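Local coordinates for protein dehydratase, IlvD/Edd family (Caulobacter crescentus, PDB 5OYN) that catalyses the dehydration of D-xylonate to 2-dehydro-3-deoxy-D-arabinonate in D-xylose degradation, and also dehydrates D-gluconate, using a [2Fe-2S] cluster and magnesium, at residues F18-W23 / K54-I59; D129-T134 / I153-L158; E121-Y126 / M146-V151. All coordinates share one frame; numbering follows the deposited sequence.

Interaction 1 (F18-W23 / K54-I59); sequences FRSRDW and KPIIGI
Strand 56-61, an inner strand of the four-stranded parallel sheet of the N-terminal alpha/beta region, is met at its start by residues 18-23, a loop running into the short helix 21-24. The close-packed part is a CH-pi contact between Phe18 and Pro55. CB of Pro55 sits 3.8 Å from the centroid of the Phe18 ring and only 7° off the ring normal, so the methylene stands over the middle of the face. The two side chains lie alongside each other and point the same way. Phe18 has CG anti to its carbonyl carbon (chi1 -60°), which lays the ring along the proline; proline suits the place because it offers a compact wall of C-H groups. The ring of Tyr259, on helix 241-259, also meets Phe18, edge-to-face. An alanine in place of Phe18 would remove the ring, and would probably cost Pro55 the CH-pi contact over its CB and loosen the loop against the strand. Next along, CB of Ser20 rests 3.6 Å from CG1 of Ile56. The small serine permits this approach, while its OG, between backbone N and carbonyl carbon, is hydrogen-bonded to OD2 of Asp129; that carboxylate oxygen also accepts from Ile56 N and so ties both segments to the residue just before strand 130-135. Toward Lys54 the contact becomes looser. The Lys54 side chain is partly exposed and points away from residues 18-23, packing on Asp86 of a third subunit, and the main chain of this residue supplies the contact instead. Arg21, long enough to reach back although its chain bends at chi2 and chi3, brings its guanidinium obliquely to that backbone, where NH2 makes a weak, bent hydrogen bond of 3.3 Å and 131° to Lys54 O.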
loop_
_atom_site.group_PDB
_atom_site.type_symbol
_atom_site.label_atom_id
_atom_site.label_comp_id
_atom_site.label_asym_id
_atom_site.label_seq_id
_atom_site.Cartn_x
_atom_site.Cartn_y
_atom_site.Cartn_z
ATOM N N PHE A 18 -29.266 -10.842 -4.788
ATOM C CA PHE A 18 -28.679 -10.493 -3.510
ATOM C C PHE A 18 -29.246 -9.163 -3.010
ATOM O O PHE A 18 -29.728 -8.337 -3.785
ATOM C CB PHE A 18 -27.170 -10.420 -3.655
ATOM C CG PHE A 18 -26.539 -11.705 -4.106
ATOM C CD1 PHE A 18 -26.309 -12.731 -3.206
ATOM C CD2 PHE A 18 -26.141 -11.873 -5.420
ATOM C CE1 PHE A 18 -25.708 -13.910 -3.611
ATOM C CE2 PHE A 18 -25.538 -13.051 -5.834
ATOM C CZ PHE A 18 -25.329 -14.076 -4.926
ATOM N N ARG A 19 -29.192 -8.957 -1.692
ATOM C CA ARG A 19 -29.710 -7.701 -1.151
ATOM C C ARG A 19 -28.986 -6.495 -1.733
ATOM O O ARG A 19 -29.544 -5.390 -1.763
ATOM C CB ARG A 19 -29.596 -7.685 0.367
ATOM C CG ARG A 19 -28.400 -8.427 0.849
ATOM C CD ARG A 19 -28.438 -8.582 2.337
ATOM N NE ARG A 19 -27.958 -7.397 3.037
ATOM C CZ ARG A 19 -28.744 -6.578 3.719
ATOM N NH1 ARG A 19 -30.054 -6.814 3.764
ATOM N NH2 ARG A 19 -28.226 -5.531 4.351
ATOM N N SER A 20 -27.736 -6.676 -2.174
ATOM C CA SER A 20 -27.046 -5.605 -2.884
ATOM C C SER A 20 -27.907 -5.072 -4.021
ATOM O O SER A 20 -28.016 -3.855 -4.205
ATOM C CB SER A 20 -25.693 -6.096 -3.408
ATOM O OG SER A 20 -25.754 -7.422 -3.908
ATOM N N ARG A 21 -28.565 -5.971 -4.764
ATOM C CA ARG A 21 -29.396 -5.560 -5.891
ATOM C C ARG A 21 -30.488 -4.580 -5.491
ATOM O O ARG A 21 -30.980 -3.847 -6.347
ATOM C CB ARG A 21 -30.021 -6.776 -6.572
ATOM C CG ARG A 21 -29.003 -7.785 -7.111
ATOM C CD ARG A 21 -28.154 -7.183 -8.239
ATOM N NE ARG A 21 -26.729 -7.085 -7.888
ATOM C CZ ARG A 21 -25.796 -6.528 -8.664
ATOM N NH1 ARG A 21 -26.134 -6.027 -9.847
ATOM N NH2 ARG A 21 -24.524 -6.492 -8.271
ATOM N N ASP A 22 -30.872 -4.521 -4.216
ATOM C CA ASP A 22 -31.861 -3.518 -3.847
ATOM C C ASP A 22 -31.292 -2.102 -3.870
ATOM O O ASP A 22 -32.061 -1.133 -3.877
ATOM C CB ASP A 22 -32.455 -3.819 -2.478
ATOM C CG ASP A 22 -33.652 -2.929 -2.166
ATOM O OD1 ASP A 22 -34.715 -3.093 -2.819
ATOM O OD2 ASP A 22 -33.518 -2.046 -1.289
ATOM N N TRP A 23 -29.967 -1.956 -3.875
ATOM C CA TRP A 23 -29.342 -0.653 -4.060
ATOM C C TRP A 23 -29.050 -0.389 -5.531
ATOM O O TRP A 23 -29.352 0.691 -6.048
ATOM C CB TRP A 23 -28.034 -0.560 -3.274
ATOM C CG TRP A 23 -28.123 -0.237 -1.817
ATOM C CD1 TRP A 23 -27.826 0.955 -1.230
ATOM C CD2 TRP A 23 -28.455 -1.136 -0.755
ATOM N NE1 TRP A 23 -27.985 0.867 0.131
ATOM C CE2 TRP A 23 -28.371 -0.407 0.448
ATOM C CE3 TRP A 23 -28.829 -2.482 -0.704
ATOM C CZ2 TRP A 23 -28.650 -0.978 1.689
ATOM C CZ3 TRP A 23 -29.106 -3.052 0.542
ATOM C CH2 TRP A 23 -29.012 -2.299 1.715
ATOM N N LYS A 54 -23.065 -9.953 -9.373
ATOM C CA LYS A 54 -22.159 -10.625 -8.455
ATOM C C LYS A 54 -22.436 -10.147 -7.027
ATOM O O LYS A 54 -22.963 -9.046 -6.824
ATOM C CB LYS A 54 -20.703 -10.348 -8.824
ATOM C CG LYS A 54 -20.287 -10.717 -10.236
ATOM C CD LYS A 54 -18.753 -10.658 -10.358
ATOM C CE LYS A 54 -18.253 -10.803 -11.785
ATOM N NZ LYS A 54 -17.960 -9.479 -12.448
ATOM N N PRO A 55 -22.109 -10.956 -6.017
ATOM C CA PRO A 55 -22.341 -10.511 -4.637
ATOM C C PRO A 55 -21.243 -9.578 -4.140
ATOM O O PRO A 55 -20.051 -9.773 -4.401
ATOM C CB PRO A 55 -22.373 -11.817 -3.836
ATOM C CG PRO A 55 -21.527 -12.758 -4.630
ATOM C CD PRO A 55 -21.552 -12.321 -6.079
ATOM N N ILE A 56 -21.670 -8.535 -3.438
ATOM C CA ILE A 56 -20.750 -7.631 -2.760
ATOM C C ILE A 56 -20.282 -8.338 -1.498
ATOM O O ILE A 56 -21.079 -8.578 -0.587
ATOM C CB ILE A 56 -21.413 -6.293 -2.419
ATOM C CG1 ILE A 56 -22.082 -5.673 -3.650
ATOM C CG2 ILE A 56 -20.388 -5.360 -1.833
ATOM C CD1 ILE A 56 -21.243 -5.710 -4.928
ATOM N N ILE A 57 -18.994 -8.670 -1.438
ATOM C CA ILE A 57 -18.402 -9.324 -0.276
ATOM C C ILE A 57 -17.741 -8.264 0.598
ATOM O O ILE A 57 -16.723 -7.685 0.221
ATOM C CB ILE A 57 -17.392 -10.404 -0.683
ATOM C CG1 ILE A 57 -17.977 -11.298 -1.780
ATOM C CG2 ILE A 57 -16.993 -11.216 0.550
ATOM C CD1 ILE A 57 -18.970 -12.314 -1.258
ATOM N N GLY A 58 -18.303 -7.999 1.770
ATOM C CA GLY A 58 -17.610 -7.169 2.729
ATOM C C GLY A 58 -16.416 -7.893 3.322
ATOM O O GLY A 58 -16.397 -9.120 3.445
ATOM N N ILE A 59 -15.387 -7.120 3.661
ATOM C CA ILE A 59 -14.240 -7.602 4.429
ATOM C C ILE A 59 -14.124 -6.669 5.629
ATOM O O ILE A 59 -13.829 -5.478 5.467
ATOM C CB ILE A 59 -12.938 -7.628 3.598
ATOM C CG1 ILE A 59 -13.129 -8.430 2.314
ATOM C CG2 ILE A 59 -11.793 -8.278 4.363
ATOM C CD1 ILE A 59 -11.923 -8.393 1.404
#

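Interaction 2 (D129-T134 / I153-L158); sequences DAVVLT and IPAIVL
Strands 130-134 and 155-158 run side by side in parallel, their axes 24° apart. The bonding is firmest at the far end, where Leu158 N gives a nearly straight 2.7 Å hydrogen bond to Leu133 O and Leu133 N binds Ile156 O at 2.8 Å; at the start Val131 N binds Pro154 O at 3.0 Å, whereas the bond between, Ile156 N to Val131 O, is weak. On one face, Val131 holds CG1 in the crowded position between backbone N and carbonyl carbon, and this branch touches CB of Ala155 at 3.5 Å; the small alanine accepts the branched neighbour. Leu133, with CG anti to its carbonyl carbon, crosses Val157 obliquely, CD1 to CG2 at 4.1 Å. On the other face Val132 has CG1 anti to its backbone N, which turns CG2 onto CG2 of Ile156, 3.9 Å away, and sets CG1 against CB of Leu158; these chains lie alongside one another. Beta-branched and aliphatic residues suit strands buried on both faces. Helices 109-125 and 141-151 cover the face of Val131, Leu133 and Ala155, and helices 73-87 and 241-259 that of Val132 and Leu158, while strand 56-61 continues the sheet beyond 130-135.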
loop_
_atom_site.group_PDB
_atom_site.type_symbol
_atom_site.label_atom_id
_atom_site.label_comp_id
_atom_site.label_asym_id
_atom_site.label_seq_id
_atom_site.Cartn_x
_atom_site.Cartn_y
_atom_site.Cartn_z
ATOM N N ASP A 129 -23.563 -8.405 0.921
ATOM C CA ASP A 129 -24.193 -9.713 0.806
ATOM C C ASP A 129 -23.597 -10.727 1.770
ATOM O O ASP A 129 -24.310 -11.282 2.608
ATOM C CB ASP A 129 -24.074 -10.224 -0.624
ATOM C CG ASP A 129 -24.849 -9.378 -1.580
ATOM O OD1 ASP A 129 -25.951 -8.924 -1.174
ATOM O OD2 ASP A 129 -24.357 -9.156 -2.718
ATOM N N ALA A 130 -22.310 -11.011 1.637
ATOM C CA ALA A 130 -21.591 -11.876 2.551
ATOM C C ALA A 130 -20.465 -11.070 3.184
ATOM O O ALA A 130 -20.183 -9.937 2.779
ATOM C CB ALA A 130 -21.047 -13.112 1.825
ATOM N N VAL A 131 -19.811 -11.661 4.188
ATOM C CA VAL A 131 -18.749 -10.978 4.912
ATOM C C VAL A 131 -17.599 -11.935 5.212
ATOM O O VAL A 131 -17.783 -13.146 5.370
ATOM C CB VAL A 131 -19.280 -10.333 6.202
ATOM C CG1 VAL A 131 -19.599 -11.390 7.225
ATOM C CG2 VAL A 131 -18.264 -9.335 6.745
ATOM N N VAL A 132 -16.394 -11.376 5.243
ATOM C CA VAL A 132 -15.207 -12.062 5.720
ATOM C C VAL A 132 -14.750 -11.319 6.963
ATOM O O VAL A 132 -14.342 -10.154 6.883
ATOM C CB VAL A 132 -14.108 -12.104 4.660
ATOM C CG1 VAL A 132 -12.854 -12.730 5.246
ATOM C CG2 VAL A 132 -14.593 -12.868 3.449
ATOM N N LEU A 133 -14.850 -11.982 8.111
ATOM C CA LEU A 133 -14.504 -11.392 9.398
ATOM C C LEU A 133 -13.024 -11.662 9.660
ATOM O O LEU A 133 -12.618 -12.822 9.801
ATOM C CB LEU A 133 -15.377 -11.973 10.516
ATOM C CG LEU A 133 -16.895 -11.905 10.370
ATOM C CD1 LEU A 133 -17.559 -12.761 11.400
ATOM C CD2 LEU A 133 -17.403 -10.478 10.476
ATOM N N THR A 134 -12.220 -10.600 9.725
ATOM C CA THR A 134 -10.805 -10.724 10.057
ATOM C C THR A 134 -10.670 -10.624 11.569
ATOM O O THR A 134 -11.300 -9.771 12.197
ATOM C CB THR A 134 -9.955 -9.647 9.363
ATOM O OG1 THR A 134 -10.294 -8.353 9.871
ATOM C CG2 THR A 134 -10.164 -9.649 7.842
ATOM N N ILE A 153 -26.088 -12.678 7.595
ATOM C CA ILE A 153 -25.752 -12.879 6.184
ATOM C C ILE A 153 -24.589 -13.863 6.164
ATOM O O ILE A 153 -23.881 -13.976 7.175
ATOM C CB ILE A 153 -25.399 -11.558 5.482
ATOM C CG1 ILE A 153 -24.385 -10.757 6.297
ATOM C CG2 ILE A 153 -26.632 -10.720 5.244
ATOM C CD1 ILE A 153 -23.607 -9.742 5.452
ATOM N N PRO A 154 -24.358 -14.599 5.076
ATOM C CA PRO A 154 -23.275 -15.597 5.086
ATOM C C PRO A 154 -21.940 -14.968 5.472
ATOM O O PRO A 154 -21.546 -13.924 4.948
ATOM C CB PRO A 154 -23.265 -16.131 3.650
ATOM C CG PRO A 154 -24.596 -15.764 3.077
ATOM C CD PRO A 154 -25.051 -14.535 3.779
ATOM N N ALA A 155 -21.260 -15.606 6.427
ATOM C CA ALA A 155 -20.059 -15.080 7.057
ATOM C C ALA A 155 -18.992 -16.160 7.106
ATOM O O ALA A 155 -19.277 -17.348 6.957
ATOM C CB ALA A 155 -20.346 -14.584 8.472
ATOM N N ILE A 156 -17.749 -15.738 7.324
ATOM C CA ILE A 156 -16.643 -16.677 7.490
ATOM C C ILE A 156 -15.524 -15.933 8.202
ATOM O O ILE A 156 -15.290 -14.746 7.945
ATOM C CB ILE A 156 -16.211 -17.267 6.125
ATOM C CG1 ILE A 156 -15.296 -18.469 6.285
ATOM C CG2 ILE A 156 -15.594 -16.199 5.204
ATOM C CD1 ILE A 156 -14.864 -19.033 4.918
ATOM N N VAL A 157 -14.869 -16.618 9.147
ATOM C CA VAL A 157 -13.806 -15.996 9.928
ATOM C C VAL A 157 -12.474 -16.273 9.257
ATOM O O VAL A 157 -12.213 -17.393 8.794
ATOM C CB VAL A 157 -13.797 -16.503 11.379
ATOM C CG1 VAL A 157 -12.440 -16.227 12.028
ATOM C CG2 VAL A 157 -14.922 -15.859 12.189
ATOM N N LEU A 158 -11.633 -15.241 9.190
ATOM C CA LEU A 158 -10.238 -15.386 8.800
ATOM C C LEU A 158 -9.387 -14.945 9.974
ATOM O O LEU A 158 -9.477 -13.793 10.408
ATOM C CB LEU A 158 -9.904 -14.567 7.550
ATOM C CG LEU A 158 -8.433 -14.674 7.125
ATOM C CD1 LEU A 158 -8.019 -16.126 6.837
ATOM C CD2 LEU A 158 -8.193 -13.814 5.933
#

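Interaction 3 (E121-Y126 / M146-V151); sequences ETLHGY and MAATTV
Two helix ends, 121-125 and 146-151, lie next to each other with their axes 9.4 Å apart and inclined at 32°, joined by apolar contacts without a hydrogen bond between them. Met146 opens the second segment; its side chain packs on helix 289-299 and on earlier turns of helix 109-125. Its carbonyl O stays within its own helix, accepting from Thr150 N and from Thr149 OG1, the latter at 3.3 Å. Ala147 follows, facing the first helix; its carbonyl O lies 4.2 Å from CD1 of Leu123. The same methyl rests against the backbone of Ala148, 3.9 Å from CA, and the alanines suit the place because a leucine branch can lie close to the main chain over such small side chains. Leu123 reaches there with CG anti to its carbonyl carbon (chi1 -71°) and CD1 anti to CA (chi2 -173°), which extends that methyl outward. OG1 of Thr150, a turn on from Met146, is hydrogen-bonded to the hydroxyl of Tyr116 in helix 109-125. Val151 closes the helix and fills the rest of the interface. Its CG2 stands 4.0 Å from CB of His124, and both methyls lie 4.2 Å from CB of Leu123, so that the branched valine straddles this methylene. Neighbouring, roughly parallel helices on one face of a parallel sheet, each leading into a strand, are characteristic of successive beta-alpha-beta crossovers in an alpha/beta fold.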
loop_
_atom_site.group_PDB
_atom_site.type_symbol
_atom_site.label_atom_id
_atom_site.label_comp_id
_atom_site.label_asym_id
_atom_site.label_seq_id
_atom_site.Cartn_x
_atom_site.Cartn_y
_atom_site.Cartn_z
ATOM N N GLU A 121 -24.638 -2.294 12.225
ATOM C CA GLU A 121 -25.076 -1.132 11.454
ATOM C C GLU A 121 -24.521 -1.181 10.031
ATOM O O GLU A 121 -25.264 -1.028 9.059
ATOM C CB GLU A 121 -24.651 0.164 12.147
ATOM C CG GLU A 121 -25.541 0.636 13.313
ATOM C CD GLU A 121 -27.022 0.259 13.176
ATOM O OE1 GLU A 121 -27.394 -0.836 13.660
ATOM O OE2 GLU A 121 -27.819 1.060 12.626
ATOM N N THR A 122 -23.213 -1.424 9.898
ATOM C CA THR A 122 -22.569 -1.499 8.588
ATOM C C THR A 122 -23.089 -2.679 7.774
ATOM O O THR A 122 -23.501 -2.515 6.620
ATOM C CB THR A 122 -21.046 -1.596 8.769
ATOM O OG1 THR A 122 -20.581 -0.482 9.538
ATOM C CG2 THR A 122 -20.321 -1.636 7.429
ATOM N N LEU A 123 -23.063 -3.890 8.350
ATOM C CA LEU A 123 -23.475 -5.079 7.596
ATOM C C LEU A 123 -24.916 -4.967 7.118
ATOM O O LEU A 123 -25.250 -5.392 6.004
ATOM C CB LEU A 123 -23.320 -6.331 8.451
ATOM C CG LEU A 123 -21.919 -6.829 8.779
ATOM C CD1 LEU A 123 -22.037 -8.174 9.479
ATOM C CD2 LEU A 123 -21.094 -6.947 7.525
ATOM N N HIS A 124 -25.784 -4.393 7.944
ATOM C CA HIS A 124 -27.189 -4.294 7.589
ATOM C C HIS A 124 -27.513 -3.044 6.782
ATOM O O HIS A 124 -28.444 -3.074 5.968
ATOM C CB HIS A 124 -28.038 -4.335 8.860
ATOM C CG HIS A 124 -29.502 -4.208 8.600
ATOM N ND1 HIS A 124 -30.240 -5.213 8.012
ATOM C CD2 HIS A 124 -30.361 -3.185 8.821
ATOM C CE1 HIS A 124 -31.494 -4.817 7.892
ATOM N NE2 HIS A 124 -31.594 -3.593 8.378
ATOM N N GLY A 125 -26.747 -1.957 6.959
ATOM C CA GLY A 125 -27.013 -0.661 6.357
ATOM C C GLY A 125 -26.437 -0.394 4.981
ATOM O O GLY A 125 -26.781 0.631 4.381
ATOM N N TYR A 126 -25.590 -1.267 4.451
ATOM C CA TYR A 126 -24.945 -1.058 3.164
ATOM C C TYR A 126 -25.220 -2.248 2.259
ATOM O O TYR A 126 -25.640 -3.308 2.732
ATOM C CB TYR A 126 -23.431 -0.861 3.335
ATOM C CG TYR A 126 -23.068 0.418 4.048
ATOM C CD1 TYR A 126 -22.878 0.437 5.427
ATOM C CD2 TYR A 126 -22.927 1.609 3.347
ATOM C CE1 TYR A 126 -22.547 1.611 6.089
ATOM C CE2 TYR A 126 -22.595 2.782 3.991
ATOM C CZ TYR A 126 -22.405 2.783 5.360
ATOM O OH TYR A 126 -22.079 3.957 6.006
ATOM N N MET A 146 -20.535 -12.292 16.784
ATOM C CA MET A 146 -21.771 -11.741 17.338
ATOM C C MET A 146 -22.494 -10.854 16.325
ATOM O O MET A 146 -23.692 -11.019 16.074
ATOM C CB MET A 146 -21.468 -10.959 18.614
ATOM C CG MET A 146 -21.203 -11.850 19.804
ATOM S SD MET A 146 -20.376 -10.999 21.162
ATOM C CE MET A 146 -21.299 -9.466 21.265
ATOM N N ALA A 147 -21.767 -9.926 15.704
ATOM C CA ALA A 147 -22.395 -8.987 14.783
ATOM C C ALA A 147 -22.891 -9.686 13.529
ATOM O O ALA A 147 -23.985 -9.384 13.034
ATOM C CB ALA A 147 -21.410 -7.874 14.425
ATOM N N ALA A 148 -22.101 -10.608 12.984
ATOM C CA ALA A 148 -22.536 -11.284 11.769
ATOM C C ALA A 148 -23.804 -12.101 12.003
ATOM O O ALA A 148 -24.631 -12.214 11.092
ATOM C CB ALA A 148 -21.420 -12.171 11.216
ATOM N N THR A 149 -23.990 -12.679 13.203
ATOM C CA THR A 149 -25.171 -13.519 13.368
ATOM C C THR A 149 -26.426 -12.681 13.581
ATOM O O THR A 149 -27.481 -13.007 13.025
ATOM C CB THR A 149 -25.002 -14.528 14.512
ATOM O OG1 THR A 149 -25.245 -13.889 15.763
ATOM C CG2 THR A 149 -23.629 -15.121 14.526
ATOM N N THR A 150 -26.336 -11.603 14.370
ATOM C CA THR A 150 -27.468 -10.692 14.516
ATOM C C THR A 150 -28.022 -10.295 13.159
ATOM O O THR A 150 -29.237 -10.302 12.939
ATOM C CB THR A 150 -27.060 -9.442 15.297
ATOM O OG1 THR A 150 -26.739 -9.791 16.649
ATOM C CG2 THR A 150 -28.188 -8.434 15.306
ATOM N N VAL A 151 -27.138 -9.955 12.226
ATOM C CA VAL A 151 -27.600 -9.601 10.893
ATOM C C VAL A 151 -27.891 -10.855 10.086
ATOM O O VAL A 151 -28.873 -10.911 9.336
ATOM C CB VAL A 151 -26.572 -8.688 10.212
ATOM C CG1 VAL A 151 -26.903 -8.498 8.732
ATOM C CG2 VAL A 151 -26.531 -7.356 10.939
#

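All three contacts are buried. Interactions 2 and 3 share one core: the helices of interaction 3 lie on one face of the sheet paired in interaction 2, with Leu123 CD2 against Val131 CG2 and Ala148 against Ala155 and Leu133. Interaction 1, farther from the chain's centre and with Lys54 partly exposed, lies where strand 56-61 begins; it joins interaction 2 through Asp129 OD2, bonded to Ser20 OG and Ile56 N, and interaction 3 through Arg19 NH2, which binds His124 O. Backbone hydrogen bonds join the strands, with aliphatic side chains meeting on both faces; the helices meet by apolar contacts with no hydrogen bond between them; interaction 1 mixes an aromatic face with polar groups. Interactions 1 and 3 also adjoin a second subunit.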